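Local coordinates for putative flagellar protein FliS (Parabacteroides merdae ATCC 43184, PDB 4YOK) that is of unknown function but pairs an N-terminal prealbumin-like domain of the transthyretin clan with a C-terminal domain of the E-set clan, at residues A[130-136]-A[184-190]; A[120-124]-A[158-163]; A[63-69]-A[82-88]. All blocks are in the same frame, centred on the assembly; numbering follows the deposited sequence.

Interactions 1 and 2 belong to the same C-terminal domain and lie on its two facing sheets: their centres are 10 Å apart and they touch: I131 CD1 packs 3.6 Å from the backbone atoms V159 C and P160 N, and V134 CG2 lies 3.7 Å from V158 CB. Along the chain their segments alternate, so the polypeptide crosses between the two sheets three times. Interaction 3 lies in the N-terminal domain, on the opposite side of the chain's centre; its centre is 31 Å from that of interaction 1 and 35 Å from that of interaction 2, with nearest atoms about 15 Å apart in both cases. The magnesium ion is bound at interaction 3, through E82.

Interaction 1 (A[130-136]-A[184-190]); sequences KISRVML and RVGVLAN
L188, with chi1 t and chi2 p, lays its CD2 over one face of the R133 guanidinium, 3.7 Å from R133 CZ; R133 leaves the strand with chi1 p and then runs extended, its NE making a long, weak ion pair with D154. Strands 131-136 and 184-189 run antiparallel, 162° between directions and 4.6 Å between axes. M135 and G186 form one hydrogen-bonded pair (M135 N to G186 O and G186 N to M135 O, both 2.9 Å), and L188 N reaches R133 O at 3.0 Å. Next comes a classic beta bulge: S132 (phi/psi -86/-51) and R133 (-158/155) both face L188, whose O accepts from S132 N at 2.7 Å and weakly from R133 N at 3.3 Å. The register therefore slips by one, pairing I131 with A189. Such a strand pair suits the immunoglobulin-like sandwich expected of the E-set clan: V134, L136, V185 and V187 share the face turned to the other sheet, joined by V134 CG2 to V187 CG2 (4.1 Å) and L136 CD1 to V185 CG1 (3.9 Å), and V187 and V134 rest on I122. On the reverse face G186 leaves room for selenomethionine M135, since an ideal CB would sit 3.0 Å from M135 CE. Past the bulge N190 N donates to K130 O at 2.8 Å, and water 1 bridges K130 N (3.1 Å) and N190 O (2.7 Å).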
loop_
_atom_site.group_PDB
_atom_site.type_symbol
_atom_site.label_atom_id
_atom_site.label_comp_id
_atom_site.label_asym_id
_atom_site.label_seq_id
_atom_site.Cartn_x
_atom_site.Cartn_y
_atom_site.Cartn_z
ATOM N N LYS A 130 4.696 -12.619 -11.598
ATOM C CA LYS A 130 3.434 -13.256 -11.954
ATOM C C LYS A 130 2.364 -12.838 -10.963
ATOM O O LYS A 130 2.661 -12.699 -9.772
ATOM C CB LYS A 130 3.565 -14.797 -11.965
ATOM C CG LYS A 130 4.552 -15.375 -12.991
ATOM C CD LYS A 130 4.093 -15.189 -14.445
ATOM C CE LYS A 130 5.107 -15.668 -15.461
ATOM N NZ LYS A 130 5.060 -17.142 -15.646
ATOM N N ILE A 131 1.118 -12.735 -11.420
ATOM C CA ILE A 131 0.014 -12.348 -10.520
ATOM C C ILE A 131 -0.500 -13.581 -9.770
ATOM O O ILE A 131 -0.809 -14.588 -10.394
ATOM C CB ILE A 131 -1.150 -11.640 -11.275
ATOM C CG1 ILE A 131 -0.682 -10.347 -11.987
ATOM C CG2 ILE A 131 -2.351 -11.368 -10.333
ATOM C CD1 ILE A 131 -1.626 -9.830 -13.049
ATOM N N SER A 132 -0.579 -13.495 -8.432
ATOM C CA SER A 132 -1.110 -14.567 -7.577
ATOM C C SER A 132 -2.647 -14.412 -7.484
ATOM O O SER A 132 -3.398 -15.350 -7.783
ATOM C CB SER A 132 -0.461 -14.512 -6.192
ATOM O OG SER A 132 -1.091 -15.442 -5.323
ATOM N N ARG A 133 -3.112 -13.189 -7.149
ATOM C CA ARG A 133 -4.541 -12.922 -7.106
ATOM C C ARG A 133 -4.833 -11.442 -7.249
ATOM O O ARG A 133 -3.984 -10.598 -6.956
ATOM C CB ARG A 133 -5.215 -13.476 -5.823
ATOM C CG ARG A 133 -4.731 -12.902 -4.518
ATOM C CD ARG A 133 -5.537 -13.493 -3.381
ATOM N NE ARG A 133 -5.123 -12.951 -2.090
ATOM C CZ ARG A 133 -4.391 -13.610 -1.195
ATOM N NH1 ARG A 133 -3.998 -14.855 -1.435
ATOM N NH2 ARG A 133 -4.063 -13.035 -0.045
ATOM N N VAL A 134 -6.040 -11.160 -7.732
ATOM C CA VAL A 134 -6.608 -9.825 -7.857
ATOM C C VAL A 134 -7.826 -9.801 -6.919
ATOM O O VAL A 134 -8.614 -10.760 -6.890
ATOM C CB VAL A 134 -6.943 -9.494 -9.326
ATOM C CG1 VAL A 134 -7.626 -8.145 -9.435
ATOM C CG2 VAL A 134 -5.669 -9.515 -10.177
HETATM N N MSE A 135 -7.977 -8.721 -6.164
HETATM C CA MSE A 135 -9.049 -8.621 -5.167
HETATM C C MSE A 135 -9.905 -7.385 -5.382
HETATM O O MSE A 135 -9.381 -6.284 -5.591
HETATM C CB MSE A 135 -8.463 -8.589 -3.732
HETATM C CG MSE A 135 -7.628 -9.819 -3.403
HETATM SE SE MSE A 135 -6.681 -9.552 -1.730
HETATM C CE MSE A 135 -5.172 -8.469 -2.525
ATOM N N LEU A 136 -11.224 -7.585 -5.347
ATOM C CA LEU A 136 -12.240 -6.531 -5.420
ATOM C C LEU A 136 -12.739 -6.361 -4.007
ATOM O O LEU A 136 -13.137 -7.347 -3.389
ATOM C CB LEU A 136 -13.357 -6.909 -6.409
ATOM C CG LEU A 136 -13.214 -6.331 -7.826
ATOM C CD1 LEU A 136 -11.903 -6.718 -8.485
ATOM C CD2 LEU A 136 -14.419 -6.653 -8.686
ATOM N N ARG A 184 -11.964 -0.506 -3.445
ATOM C CA ARG A 184 -10.530 -0.603 -3.714
ATOM C C ARG A 184 -10.254 -1.881 -4.490
ATOM O O ARG A 184 -11.006 -2.862 -4.378
ATOM C CB ARG A 184 -9.712 -0.588 -2.389
ATOM C CG ARG A 184 -8.311 0.000 -2.539
ATOM C CD ARG A 184 -7.555 -0.037 -1.206
ATOM N NE ARG A 184 -6.370 0.836 -1.190
ATOM C CZ ARG A 184 -5.406 0.781 -0.271
ATOM N NH1 ARG A 184 -5.469 -0.107 0.717
ATOM N NH2 ARG A 184 -4.354 1.597 -0.350
ATOM N N VAL A 185 -9.148 -1.902 -5.234
ATOM C CA VAL A 185 -8.740 -3.148 -5.878
ATOM C C VAL A 185 -7.304 -3.443 -5.426
ATOM O O VAL A 185 -6.560 -2.505 -5.106
ATOM C CB VAL A 185 -8.911 -3.219 -7.411
ATOM C CG1 VAL A 185 -10.397 -3.233 -7.796
ATOM C CG2 VAL A 185 -8.156 -2.102 -8.128
ATOM N N GLY A 186 -6.959 -4.721 -5.377
ATOM C CA GLY A 186 -5.622 -5.153 -4.972
ATOM C C GLY A 186 -5.035 -6.169 -5.926
ATOM O O GLY A 186 -5.774 -6.922 -6.559
ATOM N N VAL A 187 -3.701 -6.175 -6.059
ATOM C CA VAL A 187 -2.960 -7.118 -6.895
ATOM C C VAL A 187 -1.787 -7.648 -6.064
ATOM O O VAL A 187 -0.935 -6.878 -5.604
ATOM C CB VAL A 187 -2.489 -6.528 -8.258
ATOM C CG1 VAL A 187 -1.604 -7.525 -9.016
ATOM C CG2 VAL A 187 -3.686 -6.107 -9.122
ATOM N N LEU A 188 -1.787 -8.957 -5.849
ATOM C CA LEU A 188 -0.741 -9.673 -5.126
ATOM C C LEU A 188 0.105 -10.472 -6.120
ATOM O O LEU A 188 -0.432 -11.228 -6.917
ATOM C CB LEU A 188 -1.370 -10.616 -4.079
ATOM C CG LEU A 188 -0.393 -11.487 -3.277
ATOM C CD1 LEU A 188 0.389 -10.637 -2.254
ATOM C CD2 LEU A 188 -1.144 -12.622 -2.566
ATOM N N ALA A 189 1.423 -10.304 -6.049
ATOM C CA ALA A 189 2.408 -11.003 -6.871
ATOM C C ALA A 189 2.778 -12.335 -6.244
ATOM O O ALA A 189 2.844 -12.429 -5.010
ATOM C CB ALA A 189 3.652 -10.135 -6.992
ATOM N N ASN A 190 3.076 -13.357 -7.084
ATOM C CA ASN A 190 3.627 -14.637 -6.612
ATOM C C ASN A 190 4.879 -14.359 -5.788
ATOM O O ASN A 190 5.746 -13.582 -6.227
ATOM C CB ASN A 190 4.021 -15.537 -7.827
ATOM C CG ASN A 190 2.906 -16.348 -8.418
ATOM O OD1 ASN A 190 1.755 -16.222 -8.040
ATOM N ND2 ASN A 190 3.236 -17.221 -9.361
HETATM O O HOH W 1 6.131 -12.934 -8.844
#

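Interaction 2 (A[120-124]-A[158-163]); sequences FMINR and VVPGSV
Strands 120-124 and 161-163 are antiparallel, at 148° and 4.7 Å between axes, with two hydrogen-bonded pairs: F120 N to V163 O (3.1 Å) with V163 N to F120 O (2.8 Å), and I122 N to G161 O with G161 N to I122 O (both 2.9 Å). F120 takes chi1 p, turning one face of its ring to V163 CG1 (V163 chi1 t) in a CH-pi contact: V163 CG1 is 4.3 Å from the ring centroid, 26° off its normal. I122 (m, t) extends CD1 to V163 CG2 at 3.6 Å and V158 CG1 at 3.9 Å. On the other face selenomethionine M121 (chi1 m, chi2 -101°, between wells) places SE 3.4 Å from S162 OG. G161 enters the strand at phi/psi 126/-154, where a side chain would jam against the preceding carbonyl. R124 (t, t, p) curls NH1 to 3.5 Å from P160 CG. Strand 115-124 is the middle one of three, flanked by 102-111 and 161-168; F120 and I122 pack across the two-sheet sandwich, consistent with the immunoglobulin-like fold of the E-set clan, onto V134, V185 and V187 of strands 131-139 and 182-189.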
loop_
_atom_site.group_PDB
_atom_site.type_symbol
_atom_site.label_atom_id
_atom_site.label_comp_id
_atom_site.label_asym_id
_atom_site.label_seq_id
_atom_site.Cartn_x
_atom_site.Cartn_y
_atom_site.Cartn_z
ATOM N N PHE A 120 -9.727 -1.773 -14.976
ATOM C CA PHE A 120 -8.433 -1.146 -14.681
ATOM C C PHE A 120 -7.340 -1.832 -15.462
ATOM O O PHE A 120 -7.592 -2.838 -16.140
ATOM C CB PHE A 120 -8.108 -1.149 -13.157
ATOM C CG PHE A 120 -8.189 -2.505 -12.490
ATOM C CD1 PHE A 120 -9.409 -3.009 -12.049
ATOM C CD2 PHE A 120 -7.038 -3.230 -12.214
ATOM C CE1 PHE A 120 -9.484 -4.253 -11.424
ATOM C CE2 PHE A 120 -7.111 -4.468 -11.560
ATOM C CZ PHE A 120 -8.338 -4.990 -11.213
HETATM N N MSE A 121 -6.149 -1.252 -15.421
HETATM C CA MSE A 121 -4.967 -1.789 -16.079
HETATM C C MSE A 121 -3.960 -2.279 -15.045
HETATM O O MSE A 121 -3.716 -1.603 -14.046
HETATM C CB MSE A 121 -4.316 -0.698 -16.948
HETATM C CG MSE A 121 -5.110 -0.396 -18.185
HETATM SE SE MSE A 121 -4.273 -1.313 -19.674
HETATM C CE MSE A 121 -2.531 -0.319 -19.660
ATOM N N ILE A 122 -3.381 -3.445 -15.295
ATOM C CA ILE A 122 -2.322 -4.014 -14.464
ATOM C C ILE A 122 -1.081 -3.992 -15.317
ATOM O O ILE A 122 -1.031 -4.665 -16.357
ATOM C CB ILE A 122 -2.624 -5.430 -13.910
ATOM C CG1 ILE A 122 -3.857 -5.417 -12.982
ATOM C CG2 ILE A 122 -1.360 -5.992 -13.182
ATOM C CD1 ILE A 122 -4.429 -6.836 -12.700
ATOM N N ASN A 123 -0.120 -3.180 -14.916
ATOM C CA ASN A 123 1.150 -3.015 -15.616
ATOM C C ASN A 123 2.230 -3.801 -14.898
ATOM O O ASN A 123 2.480 -3.551 -13.713
ATOM C CB ASN A 123 1.514 -1.517 -15.664
ATOM C CG ASN A 123 0.356 -0.650 -16.121
ATOM O OD1 ASN A 123 -0.054 -0.723 -17.272
ATOM N ND2 ASN A 123 -0.293 0.066 -15.193
ATOM N N ARG A 124 2.896 -4.720 -15.617
ATOM C CA ARG A 124 3.991 -5.500 -15.048
ATOM C C ARG A 124 5.274 -4.658 -15.082
ATOM O O ARG A 124 5.701 -4.221 -16.159
ATOM C CB ARG A 124 4.178 -6.832 -15.795
ATOM C CG ARG A 124 5.253 -7.721 -15.144
ATOM C CD ARG A 124 5.438 -9.084 -15.809
ATOM N NE ARG A 124 5.691 -8.942 -17.242
ATOM C CZ ARG A 124 4.904 -9.448 -18.188
ATOM N NH1 ARG A 124 3.817 -10.143 -17.859
ATOM N NH2 ARG A 124 5.201 -9.274 -19.469
ATOM N N VAL A 158 -6.032 -13.906 -13.485
ATOM C CA VAL A 158 -5.775 -12.626 -14.163
ATOM C C VAL A 158 -4.308 -12.521 -14.565
ATOM O O VAL A 158 -3.414 -12.931 -13.819
ATOM C CB VAL A 158 -6.204 -11.424 -13.270
ATOM C CG1 VAL A 158 -6.069 -10.091 -14.008
ATOM C CG2 VAL A 158 -7.633 -11.597 -12.762
ATOM N N VAL A 159 -4.065 -11.948 -15.743
ATOM C CA VAL A 159 -2.715 -11.708 -16.268
ATOM C C VAL A 159 -2.559 -10.182 -16.498
ATOM O O VAL A 159 -3.574 -9.496 -16.592
ATOM C CB VAL A 159 -2.401 -12.545 -17.555
ATOM C CG1 VAL A 159 -2.332 -14.044 -17.242
ATOM C CG2 VAL A 159 -3.393 -12.265 -18.681
ATOM N N PRO A 160 -1.322 -9.630 -16.626
ATOM C CA PRO A 160 -1.185 -8.183 -16.880
ATOM C C PRO A 160 -1.885 -7.735 -18.165
ATOM O O PRO A 160 -2.033 -8.514 -19.117
ATOM C CB PRO A 160 0.336 -7.995 -16.985
ATOM C CG PRO A 160 0.894 -9.102 -16.175
ATOM C CD PRO A 160 0.007 -10.265 -16.513
ATOM N N GLY A 161 -2.309 -6.479 -18.164
ATOM C CA GLY A 161 -3.035 -5.851 -19.258
ATOM C C GLY A 161 -4.338 -5.245 -18.783
ATOM O O GLY A 161 -4.476 -4.907 -17.603
ATOM N N SER A 162 -5.314 -5.118 -19.691
ATOM C CA SER A 162 -6.628 -4.562 -19.351
ATOM C C SER A 162 -7.431 -5.604 -18.598
ATOM O O SER A 162 -7.415 -6.778 -18.972
ATOM C CB SER A 162 -7.369 -4.122 -20.614
ATOM O OG SER A 162 -6.655 -3.082 -21.253
ATOM N N VAL A 163 -8.084 -5.202 -17.508
ATOM C CA VAL A 163 -8.860 -6.114 -16.674
ATOM C C VAL A 163 -10.302 -5.580 -16.559
ATOM O O VAL A 163 -10.503 -4.362 -16.447
ATOM C CB VAL A 163 -8.157 -6.262 -15.296
ATOM C CG1 VAL A 163 -8.969 -7.096 -14.349
ATOM C CG2 VAL A 163 -6.767 -6.866 -15.461
#

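Interaction 3 (A[63-69]-A[82-88]); sequences DGEYRLT and ESVTVNL. With MG (magnesium ion), chain B.
E82 opens its segment at a metal: its OE1 binds the magnesium ion at 2.0 Å, alongside waters 2 and 3, each also 2.0 Å from the ion. Water 2 accepts a hydrogen bond from S83 N at 3.2 Å, while E82 O accepts one from T69 OG1 at 2.8 Å. From S83 onward the backbone is extended and antiparallel to strand 64-69, 156° between directions and 4.6 Å between axes. S83 faces T69, CA to CA 4.2 Å, in a non-hydrogen-bonded pair, and S83 CA approaches L68 O at 3.1 Å. V84 pairs with L68 through V84 N to L68 O (2.9 Å) and L68 N to V84 O (2.8 Å); V84 CG1 lies 4.0 Å from L68 CB. T85 stands opposite R67 on the exposed face. V86 (chi1 t) bonds with Y66 both ways at 2.8 Å, N to O, and its CG2 is 4.0 Å from L68 CB. N87 ND2 donates to E65 OE2 at 2.8 Å, chi1 t on E65 and m on N87. L88 (t, p) puts CD2 4.1 Å from Y66 CE2; L88 N meets G64 O at 2.8 Å and G64 N meets L88 O at 3.0 Å. V84, V86 and L68 turn inward onto V94 of the opposing sheet, so the pair is a long-loop beta hairpin whose second strand edges a four-stranded antiparallel sheet of the prealbumin-like sandwich.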
loop_
_atom_site.group_PDB
_atom_site.type_symbol
_atom_site.label_atom_id
_atom_site.label_comp_id
_atom_site.label_asym_id
_atom_site.label_seq_id
_atom_site.Cartn_x
_atom_site.Cartn_y
_atom_site.Cartn_z
ATOM N N ASP A 63 16.794 14.644 16.505
ATOM C CA ASP A 63 17.537 15.182 15.371
ATOM C C ASP A 63 18.831 14.397 15.183
ATOM O O ASP A 63 19.451 13.971 16.163
ATOM C CB ASP A 63 17.842 16.691 15.577
ATOM C CG ASP A 63 16.644 17.633 15.424
ATOM O OD1 ASP A 63 15.481 17.145 15.479
ATOM O OD2 ASP A 63 16.868 18.871 15.301
ATOM N N GLY A 64 19.179 14.158 13.932
ATOM C CA GLY A 64 20.383 13.423 13.577
ATOM C C GLY A 64 20.300 12.830 12.190
ATOM O O GLY A 64 19.343 13.084 11.450
ATOM N N GLU A 65 21.316 12.030 11.842
ATOM C CA GLU A 65 21.433 11.377 10.544
ATOM C C GLU A 65 20.887 9.961 10.629
ATOM O O GLU A 65 21.221 9.217 11.551
ATOM C CB GLU A 65 22.898 11.378 10.079
ATOM C CG GLU A 65 23.059 10.996 8.619
ATOM C CD GLU A 65 24.367 11.444 8.002
ATOM O OE1 GLU A 65 25.390 10.754 8.211
ATOM O OE2 GLU A 65 24.367 12.485 7.307
ATOM N N TYR A 66 20.024 9.609 9.675
ATOM C CA TYR A 66 19.375 8.299 9.618
ATOM C C TYR A 66 19.448 7.682 8.252
ATOM O O TYR A 66 19.562 8.394 7.244
ATOM C CB TYR A 66 17.879 8.424 9.970
ATOM C CG TYR A 66 17.591 8.822 11.394
ATOM C CD1 TYR A 66 17.454 7.862 12.393
ATOM C CD2 TYR A 66 17.409 10.159 11.742
ATOM C CE1 TYR A 66 17.167 8.223 13.708
ATOM C CE2 TYR A 66 17.138 10.533 13.056
ATOM C CZ TYR A 66 17.024 9.563 14.038
ATOM O OH TYR A 66 16.747 9.925 15.334
ATOM N N ARG A 67 19.322 6.350 8.226
ATOM C CA ARG A 67 19.250 5.588 6.983
ATOM C C ARG A 67 17.891 4.896 6.950
ATOM O O ARG A 67 17.606 4.016 7.768
ATOM C CB ARG A 67 20.417 4.594 6.816
ATOM C CG ARG A 67 20.452 3.954 5.420
ATOM C CD ARG A 67 21.697 3.117 5.186
ATOM N NE ARG A 67 21.530 1.745 5.673
ATOM C CZ ARG A 67 21.988 1.291 6.837
ATOM N NH1 ARG A 67 22.662 2.095 7.654
ATOM N NH2 ARG A 67 21.784 0.029 7.189
ATOM N N LEU A 68 17.014 5.364 6.031
ATOM C CA LEU A 68 15.660 4.844 5.871
ATOM C C LEU A 68 15.661 3.708 4.845
ATOM O O LEU A 68 16.082 3.922 3.696
ATOM C CB LEU A 68 14.727 5.978 5.447
ATOM C CG LEU A 68 13.269 5.596 5.180
ATOM C CD1 LEU A 68 12.556 5.134 6.470
ATOM C CD2 LEU A 68 12.552 6.772 4.563
ATOM N N THR A 69 15.209 2.492 5.259
ATOM C CA THR A 69 15.219 1.354 4.334
ATOM C C THR A 69 13.945 0.519 4.419
ATOM O O THR A 69 13.173 0.635 5.375
ATOM C CB THR A 69 16.481 0.477 4.574
ATOM O OG1 THR A 69 16.610 -0.487 3.532
ATOM C CG2 THR A 69 16.466 -0.233 5.909
ATOM N N GLU A 82 16.208 -1.370 -0.697
ATOM C CA GLU A 82 16.233 0.033 -1.124
ATOM C C GLU A 82 16.400 0.933 0.096
ATOM O O GLU A 82 15.806 0.657 1.145
ATOM C CB GLU A 82 14.944 0.382 -1.906
ATOM C CG GLU A 82 14.924 -0.181 -3.327
ATOM C CD GLU A 82 16.078 0.198 -4.249
ATOM O OE1 GLU A 82 16.766 1.208 -3.981
ATOM O OE2 GLU A 82 16.330 -0.550 -5.219
ATOM N N SER A 83 17.236 1.975 -0.018
ATOM C CA SER A 83 17.515 2.866 1.109
ATOM C C SER A 83 17.751 4.329 0.679
ATOM O O SER A 83 18.077 4.592 -0.470
ATOM C CB SER A 83 18.726 2.367 1.893
ATOM O OG SER A 83 19.902 2.427 1.106
ATOM N N VAL A 84 17.576 5.266 1.622
ATOM C CA VAL A 84 17.814 6.705 1.412
ATOM C C VAL A 84 18.350 7.300 2.734
ATOM O O VAL A 84 17.902 6.910 3.824
ATOM C CB VAL A 84 16.554 7.455 0.844
ATOM C CG1 VAL A 84 15.384 7.468 1.823
ATOM C CG2 VAL A 84 16.905 8.879 0.382
ATOM N N THR A 85 19.342 8.205 2.630
ATOM C CA THR A 85 19.930 8.896 3.777
ATOM C C THR A 85 19.085 10.129 4.098
ATOM O O THR A 85 18.736 10.908 3.208
ATOM C CB THR A 85 21.412 9.215 3.543
ATOM O OG1 THR A 85 22.082 7.971 3.352
ATOM C CG2 THR A 85 22.052 9.933 4.736
ATOM N N VAL A 86 18.727 10.252 5.372
ATOM C CA VAL A 86 17.895 11.301 5.961
ATOM C C VAL A 86 18.743 12.142 6.924
ATOM O O VAL A 86 19.301 11.596 7.876
ATOM C CB VAL A 86 16.673 10.662 6.726
ATOM C CG1 VAL A 86 15.853 11.720 7.463
ATOM C CG2 VAL A 86 15.776 9.846 5.806
ATOM N N ASN A 87 18.795 13.459 6.717
ATOM C CA ASN A 87 19.461 14.354 7.660
ATOM C C ASN A 87 18.351 15.128 8.349
ATOM O O ASN A 87 17.791 16.053 7.762
ATOM C CB ASN A 87 20.508 15.246 6.976
ATOM C CG ASN A 87 21.871 14.594 6.923
ATOM O OD1 ASN A 87 22.368 14.217 5.854
ATOM N ND2 ASN A 87 22.500 14.422 8.082
ATOM N N LEU A 88 17.927 14.640 9.540
ATOM C CA LEU A 88 16.815 15.218 10.275
ATOM C C LEU A 88 17.279 16.377 11.145
ATOM O O LEU A 88 17.990 16.175 12.125
ATOM C CB LEU A 88 16.095 14.160 11.133
ATOM C CG LEU A 88 14.855 14.617 11.913
ATOM C CD1 LEU A 88 13.710 15.015 10.982
ATOM C CD2 LEU A 88 14.378 13.513 12.844
HETATM MG MG MG B . 17.362 3.123 -4.301
HETATM O O HOH W 2 18.610 2.828 -2.814
HETATM O O HOH W 3 18.600 2.429 -5.781
#